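Local coordinates for aldose 1-epimerase (Caenorhabditis elegans, PDB 1LUR), which probably catalyses the interconversion of the alpha and beta anomers of aldose sugars such as galactose, at residues Q21-T26 with L37-K42; R150-I155 with V332-H337. All blocks are in the same frame, centred on the assembly; numbering follows the deposited sequence.

Contact 1: Q21-T26 with L37-K42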
ATOM      1  N   GLN A  21     -16.483   5.958 -17.605  1.00 39.54           N
ATOM      2  CA  GLN A  21     -17.217   4.701 -17.481  1.00 39.90           C
ATOM      3  C   GLN A  21     -17.739   4.342 -16.094  1.00 39.87           C
ATOM      4  O   GLN A  21     -18.169   3.208 -15.872  1.00 41.05           O
ATOM      5  CB  GLN A  21     -16.369   3.536 -18.000  1.00 42.61           C
ATOM      6  CG  GLN A  21     -16.166   3.531 -19.505  1.00 46.32           C
ATOM      7  CD  GLN A  21     -15.130   4.532 -19.951  1.00 49.10           C
ATOM      8  OE1 GLN A  21     -13.934   4.342 -19.728  1.00 51.67           O
ATOM      9  NE2 GLN A  21     -15.581   5.613 -20.576  1.00 51.29           N
ATOM     10  N   GLY A  22     -17.706   5.284 -15.161  1.00 38.10           N
ATOM     11  CA  GLY A  22     -18.199   4.978 -13.831  1.00 36.43           C
ATOM     12  C   GLY A  22     -17.159   4.640 -12.778  1.00 36.68           C
ATOM     13  O   GLY A  22     -17.479   3.980 -11.792  1.00 37.80           O
ATOM     14  N   LEU A  23     -15.918   5.072 -12.987  1.00 35.32           N
ATOM     15  CA  LEU A  23     -14.832   4.817 -12.037  1.00 34.22           C
ATOM     16  C   LEU A  23     -14.440   6.162 -11.444  1.00 33.65           C
ATOM     17  O   LEU A  23     -14.059   7.077 -12.170  1.00 35.28           O
ATOM     18  CB  LEU A  23     -13.621   4.195 -12.743  1.00 33.52           C
ATOM     19  CG  LEU A  23     -12.306   4.072 -11.956  1.00 33.82           C
ATOM     20  CD1 LEU A  23     -12.481   3.161 -10.740  1.00 30.38           C
ATOM     21  CD2 LEU A  23     -11.230   3.516 -12.880  1.00 35.46           C
ATOM     22  N   THR A  24     -14.546   6.291 -10.128  1.00 33.27           N
ATOM     23  CA  THR A  24     -14.196   7.538  -9.468  1.00 34.91           C
ATOM     24  C   THR A  24     -13.239   7.276  -8.306  1.00 34.58           C
ATOM     25  O   THR A  24     -13.341   6.266  -7.613  1.00 35.50           O
ATOM     26  CB  THR A  24     -15.464   8.261  -8.932  1.00 35.81           C
ATOM     27  OG1 THR A  24     -16.381   8.479 -10.012  1.00 37.11           O
ATOM     28  CG2 THR A  24     -15.104   9.611  -8.326  1.00 36.75           C
ATOM     29  N   ALA A  25     -12.300   8.192  -8.114  1.00 33.70           N
ATOM     30  CA  ALA A  25     -11.323   8.072  -7.042  1.00 34.03           C
ATOM     31  C   ALA A  25     -11.246   9.402  -6.310  1.00 33.60           C
ATOM     32  O   ALA A  25     -11.217  10.461  -6.934  1.00 34.30           O
ATOM     33  CB  ALA A  25      -9.957   7.713  -7.610  1.00 33.12           C
ATOM     34  N   THR A  26     -11.230   9.348  -4.986  1.00 33.93           N
ATOM     35  CA  THR A  26     -11.150  10.563  -4.195  1.00 34.46           C
ATOM     36  C   THR A  26      -9.838  10.540  -3.417  1.00 34.29           C
ATOM     37  O   THR A  26      -9.571   9.605  -2.667  1.00 34.64           O
ATOM     38  CB  THR A  26     -12.326  10.670  -3.219  1.00 35.56           C
ATOM     39  OG1 THR A  26     -13.557  10.615  -3.951  1.00 34.95           O
ATOM     40  CG2 THR A  26     -12.261  11.986  -2.462  1.00 36.37           C
ATOM     41  N   LEU A  37     -12.904   5.036  -3.661  1.00 38.12           N
ATOM     42  CA  LEU A  37     -12.786   4.445  -4.990  1.00 39.50           C
ATOM     43  C   LEU A  37     -14.104   3.720  -5.267  1.00 39.67           C
ATOM     44  O   LEU A  37     -14.320   2.596  -4.810  1.00 40.11           O
ATOM     45  CB  LEU A  37     -11.614   3.465  -5.056  1.00 39.98           C
ATOM     46  CG  LEU A  37     -11.198   3.050  -6.473  1.00 39.95           C
ATOM     47  CD1 LEU A  37      -9.820   2.452  -6.431  1.00 42.75           C
ATOM     48  CD2 LEU A  37     -12.187   2.065  -7.057  1.00 41.06           C
ATOM     49  N   THR A  38     -14.986   4.377  -6.014  1.00 39.76           N
ATOM     50  CA  THR A  38     -16.284   3.805  -6.347  1.00 39.28           C
ATOM     51  C   THR A  38     -16.305   3.148  -7.723  1.00 40.05           C
ATOM     52  O   THR A  38     -15.704   3.649  -8.672  1.00 38.86           O
ATOM     53  CB  THR A  38     -17.375   4.890  -6.296  1.00 39.07           C
ATOM     54  OG1 THR A  38     -17.054   5.933  -7.225  1.00 40.91           O
ATOM     55  CG2 THR A  38     -17.457   5.487  -4.904  1.00 39.83           C
ATOM     56  N   PHE A  39     -17.014   2.026  -7.819  1.00 40.76           N
ATOM     57  CA  PHE A  39     -17.129   1.279  -9.068  1.00 42.16           C
ATOM     58  C   PHE A  39     -18.414   0.455  -9.021  1.00 43.41           C
ATOM     59  O   PHE A  39     -18.679  -0.237  -8.041  1.00 43.85           O
ATOM     60  CB  PHE A  39     -15.926   0.351  -9.224  1.00 39.82           C
ATOM     61  CG  PHE A  39     -15.775  -0.231 -10.600  1.00 37.74           C
ATOM     62  CD1 PHE A  39     -15.445   0.583 -11.678  1.00 38.70           C
ATOM     63  CD2 PHE A  39     -15.924  -1.598 -10.813  1.00 37.25           C
ATOM     64  CE1 PHE A  39     -15.260   0.045 -12.951  1.00 37.43           C
ATOM     65  CE2 PHE A  39     -15.741  -2.149 -12.082  1.00 36.35           C
ATOM     66  CZ  PHE A  39     -15.407  -1.326 -13.152  1.00 35.84           C
ATOM     67  N   PRO A  40     -19.228   0.511 -10.085  1.00 45.64           N
ATOM     68  CA  PRO A  40     -20.479  -0.254 -10.099  1.00 46.14           C
ATOM     69  C   PRO A  40     -20.284  -1.768 -10.045  1.00 47.36           C
ATOM     70  O   PRO A  40     -19.392  -2.312 -10.692  1.00 46.78           O
ATOM     71  CB  PRO A  40     -21.143   0.204 -11.393  1.00 46.07           C
ATOM     72  CG  PRO A  40     -19.967   0.473 -12.290  1.00 46.92           C
ATOM     73  CD  PRO A  40     -19.016   1.205 -11.368  1.00 45.77           C
ATOM     74  N   ASP A  41     -21.125  -2.445  -9.266  1.00 49.20           N
ATOM     75  CA  ASP A  41     -21.039  -3.897  -9.139  1.00 51.15           C
ATOM     76  C   ASP A  41     -21.768  -4.568 -10.301  1.00 51.39           C
ATOM     77  O   ASP A  41     -22.184  -3.903 -11.249  1.00 51.14           O
ATOM     78  CB  ASP A  41     -21.654  -4.365  -7.814  1.00 52.11           C
ATOM     79  CG  ASP A  41     -23.088  -3.901  -7.638  1.00 53.48           C
ATOM     80  OD1 ASP A  41     -23.821  -3.846  -8.646  1.00 53.95           O
ATOM     81  OD2 ASP A  41     -23.487  -3.601  -6.493  1.00 53.71           O
ATOM     82  N   LYS A  42     -21.924  -5.886 -10.216  1.00 52.41           N
ATOM     83  CA  LYS A  42     -22.602  -6.648 -11.260  1.00 53.25           C
ATOM     84  C   LYS A  42     -24.047  -6.189 -11.428  1.00 53.86           C
ATOM     85  O   LYS A  42     -24.630  -6.331 -12.502  1.00 54.88           O
ATOM     86  CB  LYS A  42     -22.584  -8.141 -10.923  1.00 52.87           C
ATOM     87  CG  LYS A  42     -23.388  -8.508  -9.685  1.00 52.69           C
ATOM     88  CD  LYS A  42     -23.276  -9.992  -9.375  1.00 53.04           C
ATOM     89  CE  LYS A  42     -24.110 -10.369  -8.163  1.00 52.99           C
ATOM     90  NZ  LYS A  42     -23.940 -11.806  -7.807  1.00 54.00           N
TER
HETATM   91  O   HOH W   1     -17.998   5.502  -9.685  1.00 40.11           O

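Contact 2: R150-I155 with V332-H337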
ATOM      1  N   ARG A 150      -9.687   2.497 -19.460  1.00 37.20           N
ATOM      2  CA  ARG A 150      -9.547   1.052 -19.353  1.00 36.11           C
ATOM      3  C   ARG A 150      -9.969   0.630 -17.948  1.00 33.81           C
ATOM      4  O   ARG A 150      -9.732  -0.501 -17.528  1.00 34.14           O
ATOM      5  CB  ARG A 150      -8.093   0.650 -19.612  1.00 37.75           C
ATOM      6  CG  ARG A 150      -7.573   1.038 -20.992  1.00 42.48           C
ATOM      7  CD  ARG A 150      -6.075   0.784 -21.101  1.00 45.17           C
ATOM      8  NE  ARG A 150      -5.737  -0.602 -20.788  1.00 49.69           N
ATOM      9  CZ  ARG A 150      -4.496  -1.056 -20.622  1.00 52.15           C
ATOM     10  NH1 ARG A 150      -3.459  -0.232 -20.739  1.00 51.87           N
ATOM     11  NH2 ARG A 150      -4.292  -2.337 -20.336  1.00 52.51           N
ATOM     12  N   ASN A 151     -10.612   1.547 -17.232  1.00 32.07           N
ATOM     13  CA  ASN A 151     -11.075   1.295 -15.866  1.00 31.45           C
ATOM     14  C   ASN A 151      -9.918   0.937 -14.954  1.00 30.61           C
ATOM     15  O   ASN A 151     -10.022   0.043 -14.105  1.00 29.98           O
ATOM     16  CB  ASN A 151     -12.116   0.179 -15.822  1.00 33.83           C
ATOM     17  CG  ASN A 151     -13.451   0.613 -16.371  1.00 35.80           C
ATOM     18  OD1 ASN A 151     -13.897   1.732 -16.123  1.00 36.29           O
ATOM     19  ND2 ASN A 151     -14.108  -0.274 -17.109  1.00 38.14           N
ATOM     20  N   GLN A 152      -8.812   1.645 -15.135  1.00 29.77           N
ATOM     21  CA  GLN A 152      -7.631   1.409 -14.326  1.00 29.85           C
ATOM     22  C   GLN A 152      -7.281   2.610 -13.464  1.00 29.63           C
ATOM     23  O   GLN A 152      -7.521   3.762 -13.840  1.00 29.09           O
ATOM     24  CB  GLN A 152      -6.418   1.119 -15.210  1.00 31.78           C
ATOM     25  CG  GLN A 152      -6.589  -0.003 -16.206  1.00 32.71           C
ATOM     26  CD  GLN A 152      -5.337  -0.213 -17.021  1.00 33.54           C
ATOM     27  OE1 GLN A 152      -4.757   0.743 -17.536  1.00 33.39           O
ATOM     28  NE2 GLN A 152      -4.910  -1.467 -17.147  1.00 31.87           N
ATOM     29  N   LEU A 153      -6.723   2.323 -12.297  1.00 27.97           N
ATOM     30  CA  LEU A 153      -6.303   3.355 -11.368  1.00 26.63           C
ATOM     31  C   LEU A 153      -4.796   3.144 -11.415  1.00 26.74           C
ATOM     32  O   LEU A 153      -4.305   2.052 -11.109  1.00 27.18           O
ATOM     33  CB  LEU A 153      -6.809   3.099  -9.947  1.00 25.80           C
ATOM     34  CG  LEU A 153      -6.116   3.976  -8.892  1.00 26.92           C
ATOM     35  CD1 LEU A 153      -6.436   5.452  -9.138  1.00 30.69           C
ATOM     36  CD2 LEU A 153      -6.572   3.564  -7.501  1.00 29.84           C
ATOM     37  N   ILE A 154      -4.069   4.161 -11.848  1.00 25.75           N
ATOM     38  CA  ILE A 154      -2.621   4.058 -11.928  1.00 26.51           C
ATOM     39  C   ILE A 154      -1.972   4.914 -10.851  1.00 26.28           C
ATOM     40  O   ILE A 154      -2.279   6.106 -10.721  1.00 25.02           O
ATOM     41  CB  ILE A 154      -2.101   4.530 -13.302  1.00 27.66           C
ATOM     42  CG1 ILE A 154      -2.607   3.591 -14.401  1.00 28.40           C
ATOM     43  CG2 ILE A 154      -0.577   4.591 -13.291  1.00 27.90           C
ATOM     44  CD1 ILE A 154      -2.284   4.061 -15.801  1.00 31.40           C
ATOM     45  N   ILE A 155      -1.090   4.299 -10.069  1.00 25.70           N
ATOM     46  CA  ILE A 155      -0.397   5.017  -9.014  1.00 26.43           C
ATOM     47  C   ILE A 155       1.071   5.025  -9.400  1.00 27.47           C
ATOM     48  O   ILE A 155       1.680   3.970  -9.588  1.00 26.24           O
ATOM     49  CB  ILE A 155      -0.497   4.338  -7.627  1.00 28.09           C
ATOM     50  CG1 ILE A 155      -1.953   4.218  -7.175  1.00 27.12           C
ATOM     51  CG2 ILE A 155       0.280   5.168  -6.604  1.00 26.58           C
ATOM     52  CD1 ILE A 155      -2.101   3.626  -5.778  1.00 29.06           C
ATOM     53  N   VAL A 332      -0.654  -0.624 -11.122  1.00 26.25           N
ATOM     54  CA  VAL A 332      -1.828  -0.471 -11.971  1.00 25.12           C
ATOM     55  C   VAL A 332      -2.962  -1.361 -11.481  1.00 26.01           C
ATOM     56  O   VAL A 332      -2.833  -2.585 -11.469  1.00 25.90           O
ATOM     57  CB  VAL A 332      -1.513  -0.826 -13.443  1.00 25.95           C
ATOM     58  CG1 VAL A 332      -2.753  -0.579 -14.316  1.00 27.36           C
ATOM     59  CG2 VAL A 332      -0.348   0.012 -13.935  1.00 26.68           C
ATOM     60  N   TYR A 333      -4.058  -0.738 -11.048  1.00 26.45           N
ATOM     61  CA  TYR A 333      -5.219  -1.471 -10.560  1.00 27.97           C
ATOM     62  C   TYR A 333      -6.270  -1.462 -11.664  1.00 30.68           C
ATOM     63  O   TYR A 333      -6.679  -0.393 -12.123  1.00 28.83           O
ATOM     64  CB  TYR A 333      -5.842  -0.805  -9.326  1.00 28.20           C
ATOM     65  CG  TYR A 333      -4.928  -0.629  -8.141  1.00 29.75           C
ATOM     66  CD1 TYR A 333      -3.924   0.335  -8.150  1.00 30.49           C
ATOM     67  CD2 TYR A 333      -5.090  -1.405  -6.992  1.00 30.84           C
ATOM     68  CE1 TYR A 333      -3.107   0.526  -7.044  1.00 33.20           C
ATOM     69  CE2 TYR A 333      -4.277  -1.222  -5.881  1.00 30.66           C
ATOM     70  CZ  TYR A 333      -3.290  -0.258  -5.913  1.00 32.42           C
ATOM     71  OH  TYR A 333      -2.482  -0.068  -4.815  1.00 34.79           O
ATOM     72  N   THR A 334      -6.701  -2.641 -12.092  1.00 31.24           N
ATOM     73  CA  THR A 334      -7.712  -2.730 -13.140  1.00 32.90           C
ATOM     74  C   THR A 334      -8.984  -3.273 -12.515  1.00 33.66           C
ATOM     75  O   THR A 334      -8.966  -4.329 -11.883  1.00 33.28           O
ATOM     76  CB  THR A 334      -7.288  -3.677 -14.280  1.00 32.86           C
ATOM     77  OG1 THR A 334      -6.099  -3.180 -14.902  1.00 28.25           O
ATOM     78  CG2 THR A 334      -8.392  -3.768 -15.329  1.00 34.83           C
ATOM     79  N   PHE A 335     -10.085  -2.547 -12.687  1.00 35.86           N
ATOM     80  CA  PHE A 335     -11.364  -2.962 -12.138  1.00 36.06           C
ATOM     81  C   PHE A 335     -12.250  -3.525 -13.241  1.00 37.58           C
ATOM     82  O   PHE A 335     -12.344  -2.954 -14.328  1.00 37.23           O
ATOM     83  CB  PHE A 335     -12.046  -1.778 -11.453  1.00 35.11           C
ATOM     84  CG  PHE A 335     -11.208  -1.146 -10.380  1.00 35.75           C
ATOM     85  CD1 PHE A 335     -10.349  -0.090 -10.678  1.00 34.31           C
ATOM     86  CD2 PHE A 335     -11.233  -1.644  -9.081  1.00 35.57           C
ATOM     87  CE1 PHE A 335      -9.525   0.457  -9.700  1.00 35.28           C
ATOM     88  CE2 PHE A 335     -10.411  -1.103  -8.091  1.00 34.41           C
ATOM     89  CZ  PHE A 335      -9.555  -0.051  -8.404  1.00 34.98           C
ATOM     90  N   SER A 336     -12.885  -4.657 -12.956  1.00 39.03           N
ATOM     91  CA  SER A 336     -13.763  -5.309 -13.919  1.00 40.52           C
ATOM     92  C   SER A 336     -14.803  -6.158 -13.204  1.00 42.88           C
ATOM     93  O   SER A 336     -15.026  -6.006 -12.001  1.00 42.68           O
ATOM     94  CB  SER A 336     -12.939  -6.206 -14.839  1.00 39.96           C
ATOM     95  OG  SER A 336     -12.340  -7.259 -14.098  1.00 39.55           O
ATOM     96  N   HIS A 337     -15.443  -7.052 -13.952  1.00 44.90           N
ATOM     97  CA  HIS A 337     -16.455  -7.926 -13.381  1.00 46.43           C
ATOM     98  C   HIS A 337     -16.166  -9.383 -13.713  1.00 48.63           C
ATOM     99  O   HIS A 337     -15.665  -9.704 -14.792  1.00 48.53           O
ATOM    100  CB  HIS A 337     -17.847  -7.542 -13.887  1.00 45.16           C
ATOM    101  CG  HIS A 337     -18.270  -6.158 -13.503  1.00 43.57           C
ATOM    102  ND1 HIS A 337     -17.852  -5.035 -14.183  1.00 44.05           N
ATOM    103  CD2 HIS A 337     -19.064  -5.716 -12.499  1.00 43.40           C
ATOM    104  CE1 HIS A 337     -18.369  -3.960 -13.614  1.00 42.84           C
ATOM    105  NE2 HIS A 337     -19.108  -4.345 -12.590  1.00 41.89           N
TER
HETATM  106  O   HOH W   2     -13.329  -3.060 -16.954  1.00 40.25           O

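Contact 1: Q21-T26 with L37-K42
Thr-38 carries OG1 in the position between its backbone N and carbonyl carbon (chi1 59°), whereas in Thr-24 across the strand pair OG1 lies anti to the carbonyl carbon. The two side chains stand side by side and point the same way, Thr-38 OG1 lying 3.3 Å from Thr-24 CB. One water joins the groups: it donates to Gly-22 O at 2.7 Å, is hydrogen-bonded to Thr-38 OG1 at 2.7 Å, and makes a weak, longer bond to Thr-24 OG1. The threonines form an antiparallel hydrogen-bonded pair. Thr-24 N reaches Thr-38 O at 3.2 Å, nearly straight (171° at the hydrogen) and in the carbonyl plane; the return bond from Thr-38 N to Thr-24 O is 3.0 Å but more bent (141°). Thr-24 O also receives a CA-H...O contact from Leu-37 CA at 3.2 Å, so two donors of neighbouring residues meet one carbonyl. Away from the threonine face, Leu-23 CD1 touches Leu-37 CD2 (3.9 Å) and Phe-39 CD1 (4.0 Å). Where the pairing ends, Pro-40 CD rests against Gly-22 O, and the backbone of Gly-22 is turned into a positive-phi conformation. The segments belong to the beta hairpin of strands 24-28 and 33-40, in a small four-stranded antiparallel sheet. Strand 15-18 flanks it through the backbone pairing of Ala-25 with Ile-17, strand 46-48 lies beyond through Phe-39 with Gln-47, and Leu-23 packs on Phe-335 of strand 327-337.

Contact 2: R150-I155 with V332-H337
Leu-153 and Tyr-333 exchange backbone hydrogen bonds as an antiparallel hydrogen-bonded pair: Leu-153 N to Tyr-333 O is 2.7 Å, and Tyr-333 N to Leu-153 O 2.8 Å. A third backbone bond, from Phe-335 N to Asn-151 O at 3.0 Å, is almost straight (175°) and carries the pairing past the start of strand 152-155. Among side chains, Gln-152 NE2 donates to Thr-334 OG1 at 3.1 Å, with the hydroxyl 19° out of the amide plane; the chain of Gln-152, extended beyond CG (chi2 -180°), lies beside Thr-334. Its other amide atom, OE1, accepts from Asn-148 ND2, which fixes which way the amide is turned. A water bridges Asn-151 ND2 and Phe-335 O, while Asn-151 OD1 is held by Asn-19 ND2. These strands are central neighbours in the large antiparallel sheet of the beta-sandwich fold of galactose mutarotases, between strands 138-147 and 265-271. Apolar contacts divide between the two faces. Beside Gln-152 and Thr-334, Ile-154 CG1 lies alongside Val-332 CG1 at 4.2 Å, and Gln-152 crosses the same valine. On the other face Leu-153 CB meets the edge of the Phe-335 ring in its plane, 3.8 Å from CE1. Ile-155 CD1 approaches Tyr-333 CE1 obliquely at 3.5 Å, and the tyrosine ring also meets that of Trp-175.

Contact 1 closes before contact 2 opens along the chain, and their centres lie about 10 Å apart on the same side of the molecule's centre. Contact 1 lies within a local hairpin in the four-stranded sheet; contact 2 pairs segments separated by 176 residues in the nine-stranded one. The two sheets meet through side chains: Leu-37 CD1 packs on Phe-335 CZ, and the rings of Phe-39 and His-337 meet with planes at about 30°. Pro-40 O and His-337 NE2, 2.8 Å apart, probably form a hydrogen bond. These contacts join a hairpin near the N-terminus to strand 327-337 near the C-terminus.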